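Local coordinates for nitrite oxidoreductase subunit A (Kuenenia stuttgartiensis, PDB 7B04), which is the molybdenum-bearing subunit of a NarG-like enzyme of the molybdopterin oxidoreductase family, holding a molybdenum atom, an iron/sulfur cluster and two MD1 molecules, at residues B[284-298]-B[801-813]. Numbering follows the deposited sequence.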
loop_
_atom_site.group_PDB
_atom_site.type_symbol
_atom_site.label_atom_id
_atom_site.label_comp_id
_atom_site.label_asym_id
_atom_site.label_seq_id
_atom_site.Cartn_x
_atom_site.Cartn_y
_atom_site.Cartn_z
ATOM N N HIS B 284 -27.657 -2.642 -18.268
ATOM C CA HIS B 284 -28.736 -2.518 -17.298
ATOM C C HIS B 284 -29.169 -1.085 -17.023
ATOM O O HIS B 284 -30.175 -0.892 -16.333
ATOM C CB HIS B 284 -28.349 -3.185 -15.970
ATOM C CG HIS B 284 -27.057 -2.692 -15.400
ATOM N ND1 HIS B 284 -26.970 -1.552 -14.630
ATOM C CD2 HIS B 284 -25.801 -3.189 -15.480
ATOM C CE1 HIS B 284 -25.715 -1.367 -14.263
ATOM N NE2 HIS B 284 -24.985 -2.348 -14.764
ATOM N N GLY B 285 -28.456 -0.083 -17.532
ATOM C CA GLY B 285 -28.904 1.291 -17.413
ATOM C C GLY B 285 -28.677 1.944 -16.070
ATOM O O GLY B 285 -29.342 2.938 -15.760
ATOM N N LEU B 286 -27.756 1.427 -15.266
ATOM C CA LEU B 286 -27.408 2.011 -13.982
ATOM C C LEU B 286 -25.947 2.434 -14.008
ATOM O O LEU B 286 -25.137 1.865 -14.746
ATOM C CB LEU B 286 -27.657 1.026 -12.834
ATOM C CG LEU B 286 -27.922 1.577 -11.432
ATOM C CD1 LEU B 286 -28.803 0.602 -10.697
ATOM C CD2 LEU B 286 -26.632 1.800 -10.658
ATOM N N GLN B 287 -25.627 3.453 -13.205
ATOM C CA GLN B 287 -24.274 4.003 -13.183
ATOM C C GLN B 287 -23.227 2.911 -12.982
ATOM O O GLN B 287 -22.270 2.803 -13.757
ATOM C CB GLN B 287 -24.167 5.062 -12.085
ATOM C CG GLN B 287 -22.882 5.870 -12.117
ATOM C CD GLN B 287 -22.741 6.789 -10.919
ATOM O OE1 GLN B 287 -23.486 6.678 -9.946
ATOM N NE2 GLN B 287 -21.783 7.707 -10.987
ATOM N N THR B 288 -23.396 2.088 -11.949
ATOM C CA THR B 288 -22.409 1.063 -11.631
ATOM C C THR B 288 -23.085 -0.058 -10.858
ATOM O O THR B 288 -23.842 0.204 -9.918
ATOM C CB THR B 288 -21.240 1.642 -10.825
ATOM O OG1 THR B 288 -20.344 2.330 -11.707
ATOM C CG2 THR B 288 -20.475 0.532 -10.116
ATOM N N SER B 289 -22.813 -1.299 -11.256
ATOM C CA SER B 289 -23.236 -2.470 -10.498
ATOM C C SER B 289 -22.090 -2.903 -9.588
ATOM O O SER B 289 -21.087 -3.447 -10.059
ATOM C CB SER B 289 -23.645 -3.598 -11.442
ATOM O OG SER B 289 -23.958 -4.782 -10.728
ATOM N N ASP B 290 -22.226 -2.633 -8.288
ATOM C CA ASP B 290 -21.257 -3.052 -7.284
ATOM C C ASP B 290 -22.016 -3.554 -6.060
ATOM O O ASP B 290 -23.246 -3.481 -6.001
ATOM C CB ASP B 290 -20.290 -1.915 -6.936
ATOM C CG ASP B 290 -21.005 -0.648 -6.518
ATOM O OD1 ASP B 290 -22.255 -0.626 -6.531
ATOM O OD2 ASP B 290 -20.310 0.332 -6.179
ATOM N N VAL B 291 -21.281 -4.051 -5.064
ATOM C CA VAL B 291 -21.882 -4.717 -3.913
ATOM C C VAL B 291 -21.192 -4.287 -2.626
ATOM O O VAL B 291 -20.042 -3.839 -2.632
ATOM C CB VAL B 291 -21.818 -6.258 -4.031
ATOM C CG1 VAL B 291 -22.620 -6.745 -5.221
ATOM C CG2 VAL B 291 -20.372 -6.729 -4.127
ATOM N N ASP B 292 -21.919 -4.408 -1.514
ATOM C CA ASP B 292 -21.262 -4.426 -0.214
ATOM C C ASP B 292 -20.431 -5.699 -0.147
ATOM O O ASP B 292 -20.983 -6.804 -0.190
ATOM C CB ASP B 292 -22.277 -4.383 0.930
ATOM C CG ASP B 292 -23.029 -3.073 0.997
ATOM O OD1 ASP B 292 -22.465 -2.037 0.587
ATOM O OD2 ASP B 292 -24.186 -3.080 1.465
ATOM N N MET B 293 -19.112 -5.555 -0.025
ATOM C CA MET B 293 -18.209 -6.676 -0.255
ATOM C C MET B 293 -18.328 -7.799 0.769
ATOM O O MET B 293 -17.678 -8.826 0.595
ATOM C CB MET B 293 -16.765 -6.186 -0.363
ATOM C CG MET B 293 -16.644 -4.940 -1.221
ATOM S SD MET B 293 -14.949 -4.418 -1.532
ATOM C CE MET B 293 -14.265 -5.907 -2.257
ATOM N N ASN B 294 -19.070 -7.643 1.861
ATOM C CA ASN B 294 -19.345 -8.845 2.643
ATOM C C ASN B 294 -20.156 -9.848 1.820
ATOM O O ASN B 294 -20.101 -11.057 2.075
ATOM C CB ASN B 294 -20.029 -8.508 3.969
ATOM C CG ASN B 294 -21.329 -7.767 3.794
ATOM O OD1 ASN B 294 -21.728 -7.428 2.681
ATOM N ND2 ASN B 294 -22.005 -7.509 4.906
ATOM N N ASP B 295 -20.906 -9.359 0.823
ATOM C CA ASP B 295 -21.715 -10.231 -0.026
ATOM C C ASP B 295 -20.856 -11.143 -0.897
ATOM O O ASP B 295 -21.254 -12.280 -1.173
ATOM C CB ASP B 295 -22.627 -9.353 -0.899
ATOM C CG ASP B 295 -23.670 -10.140 -1.698
ATOM O OD1 ASP B 295 -23.495 -11.342 -1.972
ATOM O OD2 ASP B 295 -24.689 -9.525 -2.075
ATOM N N VAL B 296 -19.663 -10.697 -1.309
ATOM C CA VAL B 296 -18.841 -11.554 -2.166
ATOM C C VAL B 296 -18.492 -12.858 -1.453
ATOM O O VAL B 296 -18.341 -13.905 -2.097
ATOM C CB VAL B 296 -17.591 -10.817 -2.702
ATOM C CG1 VAL B 296 -16.751 -10.257 -1.617
ATOM C CG2 VAL B 296 -16.762 -11.738 -3.531
ATOM N N ARG B 297 -18.394 -12.840 -0.119
ATOM C CA ARG B 297 -18.083 -14.080 0.584
ATOM C C ARG B 297 -19.238 -15.072 0.523
ATOM O O ARG B 297 -19.077 -16.217 0.958
ATOM C CB ARG B 297 -17.709 -13.792 2.046
ATOM C CG ARG B 297 -16.941 -14.929 2.732
ATOM C CD ARG B 297 -16.384 -14.532 4.096
ATOM N NE ARG B 297 -17.402 -14.503 5.144
ATOM C CZ ARG B 297 -17.158 -14.181 6.410
ATOM N NH1 ARG B 297 -18.142 -14.180 7.299
ATOM N NH2 ARG B 297 -15.926 -13.869 6.792
ATOM N N PHE B 298 -20.390 -14.665 -0.013
ATOM C CA PHE B 298 -21.455 -15.607 -0.332
ATOM C C PHE B 298 -21.203 -16.339 -1.645
ATOM O O PHE B 298 -21.803 -17.393 -1.875
ATOM C CB PHE B 298 -22.805 -14.886 -0.408
ATOM C CG PHE B 298 -23.322 -14.408 0.920
ATOM C CD1 PHE B 298 -22.842 -14.940 2.104
ATOM C CD2 PHE B 298 -24.297 -13.426 0.982
ATOM C CE1 PHE B 298 -23.323 -14.500 3.325
ATOM C CE2 PHE B 298 -24.782 -12.982 2.198
ATOM C CZ PHE B 298 -24.294 -13.521 3.371
ATOM N N LEU B 801 -26.474 3.531 6.150
ATOM C CA LEU B 801 -27.471 4.037 5.219
ATOM C C LEU B 801 -28.439 2.920 4.816
ATOM O O LEU B 801 -28.115 1.726 4.876
ATOM C CB LEU B 801 -26.786 4.691 4.012
ATOM C CG LEU B 801 -25.580 3.962 3.423
ATOM C CD1 LEU B 801 -26.077 2.745 2.761
ATOM C CD2 LEU B 801 -24.803 4.796 2.417
ATOM N N LEU B 802 -29.647 3.323 4.425
ATOM C CA LEU B 802 -30.770 2.409 4.224
ATOM C C LEU B 802 -30.947 2.042 2.747
ATOM O O LEU B 802 -31.523 2.819 1.977
ATOM C CB LEU B 802 -32.043 3.033 4.794
ATOM C CG LEU B 802 -31.824 3.604 6.203
ATOM C CD1 LEU B 802 -33.043 4.372 6.690
ATOM C CD2 LEU B 802 -31.432 2.507 7.192
ATOM N N PHE B 803 -30.370 0.906 2.343
ATOM C CA PHE B 803 -30.723 0.173 1.126
ATOM C C PHE B 803 -31.817 -0.835 1.484
ATOM O O PHE B 803 -32.250 -0.927 2.641
ATOM C CB PHE B 803 -29.518 -0.548 0.521
ATOM C CG PHE B 803 -28.385 0.355 0.154
ATOM C CD1 PHE B 803 -28.555 1.410 -0.724
ATOM C CD2 PHE B 803 -27.128 0.107 0.666
ATOM C CE1 PHE B 803 -27.489 2.223 -1.047
ATOM C CE2 PHE B 803 -26.061 0.895 0.330
ATOM C CZ PHE B 803 -26.240 1.965 -0.513
ATOM N N ARG B 804 -32.234 -1.588 0.480
ATOM C CA ARG B 804 -33.208 -2.670 0.716
ATOM C C ARG B 804 -32.551 -3.821 1.465
ATOM O O ARG B 804 -33.237 -4.449 2.231
ATOM C CB ARG B 804 -34.035 -3.045 -0.511
ATOM C CG ARG B 804 -35.522 -2.996 -0.208
ATOM C CD ARG B 804 -36.414 -3.061 -1.419
ATOM N NE ARG B 804 -37.267 -4.231 -1.341
ATOM C CZ ARG B 804 -38.097 -4.479 -0.358
ATOM N NH1 ARG B 804 -38.819 -5.578 -0.386
ATOM N NH2 ARG B 804 -38.201 -3.632 0.643
ATOM N N THR B 805 -31.287 -4.125 1.208
ATOM C CA THR B 805 -30.685 -5.257 1.948
ATOM C C THR B 805 -29.372 -4.857 2.602
ATOM O O THR B 805 -28.686 -4.026 2.075
ATOM C CB THR B 805 -30.395 -6.431 1.024
ATOM O OG1 THR B 805 -29.361 -6.013 0.145
ATOM C CG2 THR B 805 -31.604 -6.839 0.228
ATOM N N TYR B 806 -29.068 -5.456 3.741
ATOM C CA TYR B 806 -27.800 -5.186 4.419
ATOM C C TYR B 806 -26.635 -5.521 3.507
ATOM O O TYR B 806 -25.812 -4.628 3.243
ATOM C CB TYR B 806 -27.721 -5.943 5.757
ATOM C CG TYR B 806 -26.307 -6.157 6.290
ATOM C CD1 TYR B 806 -25.447 -5.083 6.481
ATOM C CD2 TYR B 806 -25.831 -7.431 6.590
ATOM C CE1 TYR B 806 -24.150 -5.267 6.967
ATOM C CE2 TYR B 806 -24.531 -7.623 7.076
ATOM C CZ TYR B 806 -23.696 -6.536 7.264
ATOM O OH TYR B 806 -22.408 -6.715 7.744
ATOM N N PRO B 807 -26.512 -6.740 2.962
ATOM C CA PRO B 807 -25.585 -6.913 1.847
ATOM C C PRO B 807 -26.213 -6.293 0.616
ATOM O O PRO B 807 -26.940 -6.987 -0.104
ATOM C CB PRO B 807 -25.446 -8.441 1.720
ATOM C CG PRO B 807 -26.066 -9.005 2.974
ATOM C CD PRO B 807 -27.149 -8.027 3.297
ATOM N N ARG B 808 -25.986 -4.998 0.371
ATOM C CA ARG B 808 -26.608 -4.376 -0.789
ATOM C C ARG B 808 -26.156 -5.082 -2.049
ATOM O O ARG B 808 -24.965 -5.108 -2.377
ATOM C CB ARG B 808 -26.274 -2.890 -0.897
ATOM C CG ARG B 808 -26.674 -2.353 -2.277
ATOM C CD ARG B 808 -26.273 -0.914 -2.531
ATOM N NE ARG B 808 -24.852 -0.677 -2.298
ATOM C CZ ARG B 808 -23.896 -0.919 -3.191
ATOM N NH1 ARG B 808 -24.202 -1.419 -4.381
ATOM N NH2 ARG B 808 -22.632 -0.666 -2.887
ATOM N N HIS B 809 -27.122 -5.666 -2.745
ATOM C CA HIS B 809 -26.893 -6.363 -3.992
ATOM C C HIS B 809 -27.724 -5.692 -5.075
ATOM O O HIS B 809 -28.953 -5.583 -4.923
ATOM C CB HIS B 809 -27.270 -7.831 -3.845
ATOM C CG HIS B 809 -26.760 -8.690 -4.948
ATOM N ND1 HIS B 809 -25.547 -8.469 -5.563
ATOM C CD2 HIS B 809 -27.303 -9.765 -5.561
ATOM C CE1 HIS B 809 -25.363 -9.376 -6.503
ATOM N NE2 HIS B 809 -26.412 -10.179 -6.520
ATOM N N PRO B 810 -27.120 -5.233 -6.170
ATOM C CA PRO B 810 -27.900 -4.539 -7.200
ATOM C C PRO B 810 -28.867 -5.484 -7.895
ATOM O O PRO B 810 -28.561 -6.655 -8.129
ATOM C CB PRO B 810 -26.828 -4.019 -8.165
ATOM C CG PRO B 810 -25.665 -4.932 -7.959
ATOM C CD PRO B 810 -25.692 -5.320 -6.512
ATOM N N PHE B 811 -30.060 -4.960 -8.194
ATOM C CA PHE B 811 -31.116 -5.662 -8.921
ATOM C C PHE B 811 -31.746 -6.782 -8.105
ATOM O O PHE B 811 -32.409 -7.659 -8.669
ATOM C CB PHE B 811 -30.625 -6.215 -10.265
ATOM C CG PHE B 811 -29.748 -5.268 -11.022
ATOM C CD1 PHE B 811 -30.210 -4.014 -11.382
ATOM C CD2 PHE B 811 -28.463 -5.634 -11.378
ATOM C CE1 PHE B 811 -29.403 -3.141 -12.079
ATOM C CE2 PHE B 811 -27.652 -4.765 -12.077
ATOM C CZ PHE B 811 -28.123 -3.517 -12.425
ATOM N N TRP B 812 -31.556 -6.776 -6.785
ATOM C CA TRP B 812 -32.220 -7.769 -5.946
ATOM C C TRP B 812 -33.736 -7.628 -6.027
ATOM O O TRP B 812 -34.451 -8.614 -6.238
ATOM C CB TRP B 812 -31.739 -7.636 -4.501
ATOM C CG TRP B 812 -32.412 -8.591 -3.573
ATOM C CD1 TRP B 812 -32.036 -9.874 -3.303
ATOM C CD2 TRP B 812 -33.592 -8.347 -2.800
ATOM N NE1 TRP B 812 -32.906 -10.443 -2.404
ATOM C CE2 TRP B 812 -33.870 -9.525 -2.079
ATOM C CE3 TRP B 812 -34.438 -7.245 -2.645
ATOM C CZ2 TRP B 812 -34.959 -9.632 -1.217
ATOM C CZ3 TRP B 812 -35.517 -7.352 -1.788
ATOM C CH2 TRP B 812 -35.769 -8.537 -1.086
ATOM N N GLU B 813 -34.245 -6.406 -5.855
ATOM C CA GLU B 813 -35.679 -6.157 -5.958
ATOM C C GLU B 813 -36.212 -6.352 -7.372
ATOM O O GLU B 813 -37.431 -6.453 -7.546
ATOM C CB GLU B 813 -36.014 -4.746 -5.467
ATOM C CG GLU B 813 -35.435 -3.632 -6.312
ATOM C CD GLU B 813 -34.049 -3.225 -5.859
ATOM O OE1 GLU B 813 -33.388 -4.024 -5.165
ATOM O OE2 GLU B 813 -33.624 -2.098 -6.191
#
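The ring of His284 takes the edge of Phe811 on one face, a T-shaped pair with centroids 4.8 Å apart and planes at 63°, at one end of a buried loop-on-loop contact in a molybdopterin oxidoreductase fold. Residues 284-298 run from helix 280-283 toward strand 301-304 of a parallel sheet; residues 801-813 lead into helix 812-816. Leu286 adds CD1 beside CE1 of the Phe811 ring. Ser289 lays OG against CG of Pro810, while His560 of strand 558-561 bonds that hydroxyl. Asp290, whose side chain lies about 11 Å from a bound MD1, starts its CB pointing away from 801-813, yet with CG set between backbone N and carbonyl carbon (chi1 54°) its carboxylate swings back to Arg808. Asp290 OD1 forms a salt bridge with Arg808 NH1 (3.0 Å), met from above the carboxylate plane; Lys567 is a second cation on OD1, and Tyr566 bonds OD2. The same NH1 makes a weak, bent bond to Asp290 O. Val291 pushes CG1 against the edge of the His809 ring, near its plane, and against CD of Pro810 (3.6 Å). Asp292 holds the Arg808 backbone at two points: its own N donates to Arg808 O (3.2 Å), and its carboxylate OD2 accepts from Arg808 N (2.8 Å), while Asp292 OD1 makes a long salt bridge to Arg808 NH2. Two aspartates thus share one guanidinium, probably balancing its buried charge. The type I turn 292-295 then brings Asn294 to Tyr806, whose hydroxyl is hydrogen-bonded to Trp110 of the same chain and Glu397 of neighbouring subunit B; the Asn294 amide and Tyr806 ring planes stand 89° apart.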